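Long-range contact in PUA domain-containing protein (PDB 1Q7H), which is of uncharacterised function but carries a PUA domain, consistent with RNA binding and perhaps a role in translation initiation: residues D88-R102 / M124-A138. Numbering follows the deposited sequence.
Sequences DLFAPGIVSMDDSIR and MDAGEVMATKRGKAA
Met97 turns its CG into the position between backbone N and carbonyl carbon (chi1 70°) and bends at chi3, which lays SE against Val129 CG1 at 3.7 Å and CE over the CA and CB of Ala126. Met130, bent at chi2 and chi3, slides past it in the opposite direction and brings its own SE near Ile94 CG2. Ile94 extends CD1, crossing Val129 at about a right angle, to press tightly on Ala137 CB (3.4 Å). Ala91 CB fits against the turn at Lys133-Arg134, while the thrice-bent Lys133 chain reaches over Ile94 O, and a water links its NZ to Val95 O. In the sheet, Leu89 N donates to Ala138 O (2.8 Å); Leu89 O takes Ala138 N on a lone pair and, weakly, Ala137 N, a classic beta bulge. Ala91 N meets Gly135 O almost head-on (2.9 Å). On the edge, Lys136 NZ comes down on Asp88 OD2 from above the carboxylate plane, a 3.0 Å salt bridge. An asparagine in place of Asp88 would probably lose that charge pairing, leaving the ammonium of Lys136 without its mate and freer to swing. At the far end, Ile101 O is gripped from opposite faces by Ala126 N (2.9 Å), opening the helix, and Arg102 NH1 (2.8 Å); Asp125 OD1 instead accepts from Lys103 N. Helix 126-132 thus packs on strand 94-97, running at 143° to it, within the PUA domain; strand 94-97 pairs with strand 72-75 at one edge of the mixed sheet, and strand 89-90 with strand 136-142 at the other.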
loop_
_atom_site.group_PDB
_atom_site.type_symbol
_atom_site.label_atom_id
_atom_site.label_comp_id
_atom_site.label_asym_id
_atom_site.label_seq_id
_atom_site.Cartn_x
_atom_site.Cartn_y
_atom_site.Cartn_z
ATOM N N ASP A 88 8.272 -11.262 3.176
ATOM C CA ASP A 88 6.983 -11.736 2.687
ATOM C C ASP A 88 6.120 -11.886 3.942
ATOM O O ASP A 88 6.640 -11.972 5.055
ATOM C CB ASP A 88 7.083 -13.119 2.026
ATOM C CG ASP A 88 7.850 -13.110 0.713
ATOM O OD1 ASP A 88 7.661 -12.188 -0.114
ATOM O OD2 ASP A 88 8.632 -14.061 0.499
ATOM N N LEU A 89 4.808 -11.940 3.763
ATOM C CA LEU A 89 3.896 -12.083 4.884
ATOM C C LEU A 89 3.364 -13.511 4.941
ATOM O O LEU A 89 2.761 -13.993 3.984
ATOM C CB LEU A 89 2.732 -11.092 4.738
ATOM C CG LEU A 89 1.556 -11.230 5.710
ATOM C CD1 LEU A 89 2.049 -11.116 7.139
ATOM C CD2 LEU A 89 0.507 -10.166 5.395
ATOM N N PHE A 90 3.584 -14.179 6.067
ATOM C CA PHE A 90 3.136 -15.552 6.241
ATOM C C PHE A 90 1.870 -15.625 7.083
ATOM O O PHE A 90 1.706 -14.878 8.041
ATOM C CB PHE A 90 4.278 -16.370 6.840
ATOM C CG PHE A 90 5.463 -16.483 5.915
ATOM C CD1 PHE A 90 5.471 -17.420 4.893
ATOM C CD2 PHE A 90 6.513 -15.576 5.994
ATOM C CE1 PHE A 90 6.506 -17.452 3.953
ATOM C CE2 PHE A 90 7.553 -15.598 5.056
ATOM C CZ PHE A 90 7.543 -16.540 4.034
ATOM N N ALA A 91 0.976 -16.534 6.707
ATOM C CA ALA A 91 -0.315 -16.694 7.366
ATOM C C ALA A 91 -0.349 -16.731 8.894
ATOM O O ALA A 91 -1.249 -16.154 9.502
ATOM C CB ALA A 91 -1.027 -17.923 6.803
ATOM N N PRO A 92 0.617 -17.408 9.536
ATOM C CA PRO A 92 0.642 -17.487 11.002
ATOM C C PRO A 92 0.687 -16.128 11.690
ATOM O O PRO A 92 0.293 -15.995 12.852
ATOM C CB PRO A 92 1.908 -18.291 11.287
ATOM C CG PRO A 92 2.071 -19.118 10.069
ATOM C CD PRO A 92 1.750 -18.154 8.963
ATOM N N GLY A 93 1.180 -15.117 10.989
ATOM C CA GLY A 93 1.265 -13.798 11.595
ATOM C C GLY A 93 0.077 -12.902 11.309
ATOM O O GLY A 93 0.070 -11.729 11.691
ATOM N N ILE A 94 -0.936 -13.437 10.638
ATOM C CA ILE A 94 -2.116 -12.644 10.322
ATOM C C ILE A 94 -3.194 -12.769 11.397
ATOM O O ILE A 94 -3.619 -13.867 11.748
ATOM C CB ILE A 94 -2.697 -13.039 8.946
ATOM C CG1 ILE A 94 -1.739 -12.575 7.841
ATOM C CG2 ILE A 94 -4.085 -12.423 8.756
ATOM C CD1 ILE A 94 -2.181 -12.944 6.440
ATOM N N VAL A 95 -3.622 -11.626 11.919
ATOM C CA VAL A 95 -4.649 -11.578 12.949
ATOM C C VAL A 95 -6.050 -11.535 12.326
ATOM O O VAL A 95 -6.963 -12.232 12.768
ATOM C CB VAL A 95 -4.444 -10.337 13.841
ATOM C CG1 VAL A 95 -5.506 -10.282 14.921
ATOM C CG2 VAL A 95 -3.065 -10.375 14.458
ATOM N N SER A 96 -6.216 -10.719 11.291
ATOM C CA SER A 96 -7.505 -10.607 10.621
ATOM C C SER A 96 -7.304 -9.986 9.255
ATOM O O SER A 96 -6.260 -9.415 8.980
ATOM C CB SER A 96 -8.459 -9.735 11.445
ATOM O OG SER A 96 -7.941 -8.417 11.560
HETATM N N MSE A 97 -8.303 -10.098 8.394
HETATM C CA MSE A 97 -8.191 -9.521 7.072
HETATM C C MSE A 97 -9.559 -9.445 6.418
HETATM O O MSE A 97 -10.508 -10.099 6.859
HETATM C CB MSE A 97 -7.231 -10.359 6.213
HETATM C CG MSE A 97 -7.769 -11.731 5.821
HETATM SE SE MSE A 97 -6.436 -13.004 5.141
HETATM C CE MSE A 97 -5.962 -12.181 3.451
ATOM N N ASP A 98 -9.654 -8.614 5.383
ATOM C CA ASP A 98 -10.882 -8.445 4.616
ATOM C C ASP A 98 -11.216 -9.826 4.031
ATOM O O ASP A 98 -10.395 -10.410 3.333
ATOM C CB ASP A 98 -10.622 -7.441 3.491
ATOM C CG ASP A 98 -11.881 -7.033 2.760
ATOM O OD1 ASP A 98 -12.729 -7.904 2.454
ATOM O OD2 ASP A 98 -12.014 -5.830 2.474
ATOM N N ASP A 99 -12.401 -10.365 4.303
ATOM C CA ASP A 99 -12.699 -11.691 3.768
ATOM C C ASP A 99 -12.977 -11.719 2.278
ATOM O O ASP A 99 -13.232 -12.776 1.718
ATOM C CB ASP A 99 -13.845 -12.380 4.531
ATOM C CG ASP A 99 -15.133 -11.579 4.528
ATOM O OD1 ASP A 99 -15.465 -10.964 3.494
ATOM O OD2 ASP A 99 -15.831 -11.585 5.568
ATOM N N SER A 100 -12.900 -10.568 1.621
ATOM C CA SER A 100 -13.144 -10.547 0.194
ATOM C C SER A 100 -11.831 -10.593 -0.587
ATOM O O SER A 100 -11.837 -10.612 -1.807
ATOM C CB SER A 100 -13.959 -9.312 -0.194
ATOM O OG SER A 100 -13.184 -8.137 -0.122
ATOM N N ILE A 101 -10.707 -10.637 0.125
ATOM C CA ILE A 101 -9.400 -10.688 -0.524
ATOM C C ILE A 101 -9.165 -11.995 -1.282
ATOM O O ILE A 101 -9.408 -13.092 -0.776
ATOM C CB ILE A 101 -8.244 -10.468 0.507
ATOM C CG1 ILE A 101 -8.195 -9.001 0.940
ATOM C CG2 ILE A 101 -6.910 -10.831 -0.108
ATOM C CD1 ILE A 101 -7.389 -8.761 2.219
ATOM N N ARG A 102 -8.695 -11.857 -2.515
ATOM C CA ARG A 102 -8.418 -12.994 -3.373
ATOM C C ARG A 102 -6.990 -12.890 -3.888
ATOM O O ARG A 102 -6.415 -11.797 -3.964
ATOM C CB ARG A 102 -9.383 -13.009 -4.567
ATOM C CG ARG A 102 -10.842 -13.185 -4.193
ATOM C CD ARG A 102 -11.095 -14.562 -3.605
ATOM N NE ARG A 102 -12.469 -14.714 -3.137
ATOM C CZ ARG A 102 -12.891 -14.406 -1.912
ATOM N NH1 ARG A 102 -12.045 -13.928 -1.010
ATOM N NH2 ARG A 102 -14.169 -14.578 -1.590
HETATM N N MSE A 124 -2.715 -15.668 -1.578
HETATM C CA MSE A 124 -3.739 -16.634 -1.173
HETATM C C MSE A 124 -5.087 -15.935 -0.985
HETATM O O MSE A 124 -5.132 -14.721 -0.759
HETATM C CB MSE A 124 -3.363 -17.286 0.170
HETATM C CG MSE A 124 -2.105 -18.146 0.169
HETATM SE SE MSE A 124 -1.569 -18.710 1.965
HETATM C CE MSE A 124 -2.993 -19.980 2.319
ATOM N N ASP A 125 -6.177 -16.700 -1.068
ATOM C CA ASP A 125 -7.513 -16.152 -0.849
ATOM C C ASP A 125 -7.737 -16.055 0.668
ATOM O O ASP A 125 -7.212 -16.865 1.431
ATOM C CB ASP A 125 -8.601 -17.055 -1.445
ATOM C CG ASP A 125 -8.481 -17.222 -2.953
ATOM O OD1 ASP A 125 -8.056 -16.272 -3.657
ATOM O OD2 ASP A 125 -8.836 -18.315 -3.437
ATOM N N ALA A 126 -8.528 -15.076 1.104
ATOM C CA ALA A 126 -8.784 -14.903 2.526
ATOM C C ALA A 126 -9.345 -16.169 3.186
ATOM O O ALA A 126 -9.038 -16.462 4.339
ATOM C CB ALA A 126 -9.733 -13.740 2.744
ATOM N N GLY A 127 -10.171 -16.910 2.458
ATOM C CA GLY A 127 -10.749 -18.121 3.016
ATOM C C GLY A 127 -9.718 -19.150 3.450
ATOM O O GLY A 127 -9.759 -19.650 4.574
ATOM N N GLU A 128 -8.796 -19.471 2.551
ATOM C CA GLU A 128 -7.758 -20.453 2.830
ATOM C C GLU A 128 -6.804 -19.973 3.920
ATOM O O GLU A 128 -6.373 -20.762 4.763
ATOM C CB GLU A 128 -6.995 -20.776 1.534
ATOM C CG GLU A 128 -5.779 -21.673 1.714
ATOM C CD GLU A 128 -5.238 -22.226 0.392
ATOM O OE1 GLU A 128 -5.401 -21.579 -0.659
ATOM O OE2 GLU A 128 -4.637 -23.310 0.419
ATOM N N VAL A 129 -6.472 -18.684 3.909
ATOM C CA VAL A 129 -5.578 -18.139 4.934
ATOM C C VAL A 129 -6.154 -18.297 6.342
ATOM O O VAL A 129 -5.483 -18.787 7.242
ATOM C CB VAL A 129 -5.289 -16.623 4.713
ATOM C CG1 VAL A 129 -4.541 -16.038 5.918
ATOM C CG2 VAL A 129 -4.472 -16.423 3.446
HETATM N N MSE A 130 -7.403 -17.883 6.531
HETATM C CA MSE A 130 -8.011 -17.951 7.851
HETATM C C MSE A 130 -8.354 -19.364 8.324
HETATM O O MSE A 130 -8.437 -19.618 9.525
HETATM C CB MSE A 130 -9.254 -17.056 7.897
HETATM C CG MSE A 130 -8.975 -15.566 7.615
HETATM SE SE MSE A 130 -7.412 -14.811 8.578
HETATM C CE MSE A 130 -8.123 -14.796 10.379
ATOM N N ALA A 131 -8.538 -20.290 7.390
ATOM C CA ALA A 131 -8.859 -21.661 7.765
ATOM C C ALA A 131 -7.622 -22.516 8.053
ATOM O O ALA A 131 -7.679 -23.411 8.883
ATOM C CB ALA A 131 -9.715 -22.327 6.669
ATOM N N THR A 132 -6.512 -22.239 7.374
ATOM C CA THR A 132 -5.290 -23.021 7.565
ATOM C C THR A 132 -4.243 -22.313 8.426
ATOM O O THR A 132 -3.535 -22.952 9.212
ATOM C CB THR A 132 -4.606 -23.354 6.214
ATOM O OG1 THR A 132 -4.049 -22.152 5.652
ATOM C CG2 THR A 132 -5.619 -23.961 5.222
ATOM N N LYS A 133 -4.161 -20.996 8.280
ATOM C CA LYS A 133 -3.181 -20.190 9.010
ATOM C C LYS A 133 -1.773 -20.669 8.693
ATOM O O LYS A 133 -0.908 -20.725 9.568
ATOM C CB LYS A 133 -3.412 -20.250 10.526
ATOM C CG LYS A 133 -4.444 -19.263 11.053
ATOM C CD LYS A 133 -4.109 -17.839 10.607
ATOM C CE LYS A 133 -4.403 -16.825 11.700
ATOM N NZ LYS A 133 -5.827 -16.844 12.119
ATOM N N ARG A 134 -1.548 -21.034 7.439
ATOM C CA ARG A 134 -0.225 -21.470 7.015
ATOM C C ARG A 134 -0.011 -21.136 5.552
ATOM O O ARG A 134 -0.963 -21.087 4.771
ATOM C CB ARG A 134 -0.031 -22.976 7.234
ATOM C CG ARG A 134 -0.812 -23.876 6.293
ATOM C CD ARG A 134 -0.149 -25.254 6.195
ATOM N NE ARG A 134 -1.070 -26.319 5.789
ATOM C CZ ARG A 134 -1.901 -26.247 4.752
ATOM N NH1 ARG A 134 -1.943 -25.156 4.001
ATOM N NH2 ARG A 134 -2.688 -27.269 4.461
ATOM N N GLY A 135 1.244 -20.890 5.188
ATOM C CA GLY A 135 1.569 -20.565 3.811
ATOM C C GLY A 135 1.897 -19.098 3.640
ATOM O O GLY A 135 1.688 -18.304 4.551
ATOM N N LYS A 136 2.428 -18.738 2.477
ATOM C CA LYS A 136 2.760 -17.352 2.191
ATOM C C LYS A 136 1.474 -16.639 1.799
ATOM O O LYS A 136 0.908 -16.897 0.738
ATOM C CB LYS A 136 3.766 -17.268 1.043
ATOM C CG LYS A 136 4.189 -15.841 0.710
ATOM C CD LYS A 136 5.187 -15.790 -0.431
ATOM C CE LYS A 136 6.513 -16.433 -0.047
ATOM N NZ LYS A 136 7.535 -16.292 -1.128
ATOM N N ALA A 137 1.011 -15.742 2.657
ATOM C CA ALA A 137 -0.221 -15.002 2.396
ATOM C C ALA A 137 -0.038 -13.869 1.383
ATOM O O ALA A 137 -0.941 -13.577 0.596
ATOM C CB ALA A 137 -0.777 -14.445 3.708
ATOM N N ALA A 138 1.132 -13.237 1.390
ATOM C CA ALA A 138 1.381 -12.137 0.463
ATOM C C ALA A 138 2.847 -11.803 0.316
ATOM O O ALA A 138 3.663 -12.146 1.170
ATOM C CB ALA A 138 0.643 -10.893 0.941
HETATM O O HOH W 1 -6.653 -14.963 13.751
#